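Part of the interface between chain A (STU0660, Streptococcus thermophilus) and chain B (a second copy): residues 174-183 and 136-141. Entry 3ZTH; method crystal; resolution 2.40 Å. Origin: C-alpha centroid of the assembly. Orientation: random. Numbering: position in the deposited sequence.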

# COMPACT_ATOMS: atom_id res chain seq x y z
N TRP A 174 15.03 -9.48 28.97
CA TRP A 174 15.60 -10.19 30.11
C TRP A 174 16.87 -9.56 30.64
O TRP A 174 17.41 -9.99 31.66
CB TRP A 174 15.83 -11.66 29.73
CG TRP A 174 14.54 -12.41 29.45
CD1 TRP A 174 14.36 -13.42 28.55
CD2 TRP A 174 13.29 -12.27 30.14
NE1 TRP A 174 13.08 -13.91 28.62
CE2 TRP A 174 12.40 -13.23 29.59
CE3 TRP A 174 12.83 -11.43 31.16
CZ2 TRP A 174 11.08 -13.37 30.04
CZ3 TRP A 174 11.51 -11.58 31.61
CH2 TRP A 174 10.66 -12.54 31.04
N VAL A 175 17.37 -8.56 29.92
CA VAL A 175 18.55 -7.83 30.34
C VAL A 175 18.10 -7.03 31.55
O VAL A 175 17.01 -6.47 31.55
CB VAL A 175 19.04 -6.86 29.23
CG1 VAL A 175 20.08 -5.90 29.79
CG2 VAL A 175 19.62 -7.64 28.07
N SER A 176 18.93 -7.01 32.58
CA SER A 176 18.63 -6.27 33.80
C SER A 176 18.23 -4.82 33.49
O SER A 176 18.89 -4.14 32.69
CB SER A 176 19.86 -6.30 34.71
OG SER A 176 19.88 -5.18 35.57
N ASN A 177 17.15 -4.34 34.11
CA ASN A 177 16.69 -2.99 33.84
C ASN A 177 17.78 -1.93 33.95
O ASN A 177 17.90 -1.07 33.07
CB ASN A 177 15.50 -2.64 34.74
CG ASN A 177 14.22 -3.35 34.32
OD1 ASN A 177 14.19 -4.02 33.29
ND2 ASN A 177 13.16 -3.20 35.10
N ILE A 178 18.59 -1.98 35.01
CA ILE A 178 19.66 -1.00 35.17
C ILE A 178 20.65 -1.14 34.01
O ILE A 178 21.19 -0.15 33.53
CB ILE A 178 20.39 -1.18 36.54
CG1 ILE A 178 21.43 -0.07 36.75
CG2 ILE A 178 21.09 -2.52 36.60
CD1 ILE A 178 20.88 1.33 36.64
N ASP A 179 20.87 -2.37 33.53
CA ASP A 179 21.78 -2.57 32.40
C ASP A 179 21.19 -1.97 31.13
O ASP A 179 21.93 -1.44 30.29
CB ASP A 179 22.05 -4.06 32.14
CG ASP A 179 22.93 -4.69 33.21
OD1 ASP A 179 23.96 -4.09 33.58
OD2 ASP A 179 22.59 -5.80 33.66
N LYS A 180 19.87 -2.05 30.99
CA LYS A 180 19.20 -1.49 29.82
C LYS A 180 19.53 -0.01 29.72
O LYS A 180 19.90 0.50 28.65
CB LYS A 180 17.68 -1.66 29.93
CG LYS A 180 17.15 -3.03 29.56
CD LYS A 180 15.63 -2.96 29.43
CE LYS A 180 14.90 -3.70 30.54
NZ LYS A 180 14.78 -5.15 30.29
N LEU A 181 19.41 0.68 30.84
CA LEU A 181 19.68 2.11 30.89
C LEU A 181 21.16 2.39 30.65
O LEU A 181 21.51 3.29 29.89
CB LEU A 181 19.23 2.66 32.25
CG LEU A 181 17.72 2.56 32.55
CD1 LEU A 181 17.46 2.85 34.01
CD2 LEU A 181 16.94 3.54 31.65
N SER A 182 22.02 1.61 31.30
CA SER A 182 23.46 1.78 31.14
C SER A 182 23.91 1.63 29.70
O SER A 182 24.67 2.46 29.18
CB SER A 182 24.20 0.79 32.03
OG SER A 182 23.87 1.02 33.38
N LEU A 183 23.45 0.57 29.04
CA LEU A 183 23.82 0.35 27.64
C LEU A 183 23.36 1.54 26.81
O LEU A 183 24.09 2.04 25.95
CB LEU A 183 23.19 -0.94 27.12
CG LEU A 183 23.85 -2.21 27.66
CD1 LEU A 183 23.02 -3.43 27.27
CD2 LEU A 183 25.27 -2.32 27.13
N ASN B 136 29.46 -2.47 26.89
CA ASN B 136 29.38 -3.54 27.87
C ASN B 136 29.02 -2.94 29.22
O ASN B 136 29.62 -1.96 29.65
CB ASN B 136 30.72 -4.27 28.03
CG ASN B 136 31.64 -4.08 26.83
OD1 ASN B 136 31.30 -4.47 25.70
ND2 ASN B 136 32.80 -3.49 27.07
N CYS B 137 28.04 -3.53 29.87
CA CYS B 137 27.59 -3.08 31.17
C CYS B 137 27.31 -4.34 31.96
O CYS B 137 26.58 -5.21 31.48
CB CYS B 137 26.33 -2.22 31.01
SG CYS B 137 26.62 -0.72 30.01
N GLY B 138 27.89 -4.47 33.14
CA GLY B 138 27.68 -5.68 33.90
C GLY B 138 28.27 -6.83 33.09
O GLY B 138 29.42 -6.74 32.65
N GLN B 139 27.50 -7.89 32.89
CA GLN B 139 27.98 -9.02 32.10
C GLN B 139 27.35 -8.97 30.71
O GLN B 139 27.51 -9.89 29.91
CB GLN B 139 27.61 -10.36 32.74
CG GLN B 139 27.70 -10.40 34.25
CD GLN B 139 26.40 -9.99 34.91
OE1 GLN B 139 25.89 -8.89 34.68
NE2 GLN B 139 25.85 -10.88 35.73
N VAL B 140 26.62 -7.89 30.43
CA VAL B 140 25.95 -7.75 29.16
C VAL B 140 26.79 -7.04 28.12
O VAL B 140 27.47 -6.06 28.41
CB VAL B 140 24.63 -6.99 29.31
CG1 VAL B 140 23.83 -7.09 28.03
CG2 VAL B 140 23.84 -7.56 30.47
N GLU B 141 26.74 -7.55 26.90
CA GLU B 141 27.48 -6.98 25.79
C GLU B 141 26.51 -6.77 24.64
O GLU B 141 25.66 -7.62 24.36
CB GLU B 141 28.60 -7.93 25.35
CG GLU B 141 29.42 -7.42 24.16
CD GLU B 141 30.24 -8.52 23.47
OE1 GLU B 141 29.62 -9.47 22.92
OE2 GLU B 141 31.49 -8.43 23.48

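A helix from one subunit packs here against a tight hairpin from the other. In chain A, Ser A176 occupies the N-cap position and the helix runs from Asn A177 through Leu A183 and beyond. In chain B, two short strands are joined by a type II' turn from Cys B137 to Val B140, closed by a pair of backbone hydrogen bonds: Cys B137 N to Val B140 O at 3.0 Å and Val B140 N to Cys B137 O at 2.9 Å. These bonds occupy the N and O of both residues within the turn. No hydrogen bond crosses between the two stretches, which meet mostly through side chains. The backbones come nearest at Asp A179 and Cys B137, whose CA atoms lie 6.0 Å apart.

Cys B137 covers the most surface. Its CA-to-CB bond points toward the helix, and its chi1 in the m well places the sulfur against successive residues: SG lies 3.5 Å from Ser A182 CB and 3.6 Å from Leu A183 CD2. A thiol is compact and polarizable, so it suits a close approach to a helix backbone; SG is also 3.6 Å from Leu A183 N, but that amide is already committed to Asp A179 O at 2.8 Å. Ser A182, a small residue, lies under the sulfur, and it turns its hydroxyl back to the helix, OG donating to Ile A178 O at 2.9 Å, while its CB meets the sulfur.

Val B140, at the other end of the turn, also points toward chain A. Its branched side chain spreads two methyls over the partner: CG1 lies 3.8 Å from Leu A183 CD1, and CG2 lies 4.2 Å from Val A175 CG1. Leu A183 thus joins the two hairpin residues. Its CA-to-CB bond runs sideways, but the side chain reaches nearer at its end, where one methyl meets the cysteine sulfur and the other the valine. A long, branched, apolar side chain is well suited to this bridging, and the contacts gain their stability from burying hydrocarbon and sulfur away from water.

Asp A179 adds a polar element beside this apolar patch. Its carboxylate faces the turn, with OD1 4.0 Å from Gly B138 N, too far to count as a hydrogen bond. Gly B138 fits for two reasons: its positive phi of 63° favours glycine, and an ideally placed CB would lie only 2.9 Å from Asp A179 OD1, a clash. Without a side chain, the turn can sit close to the carboxylate.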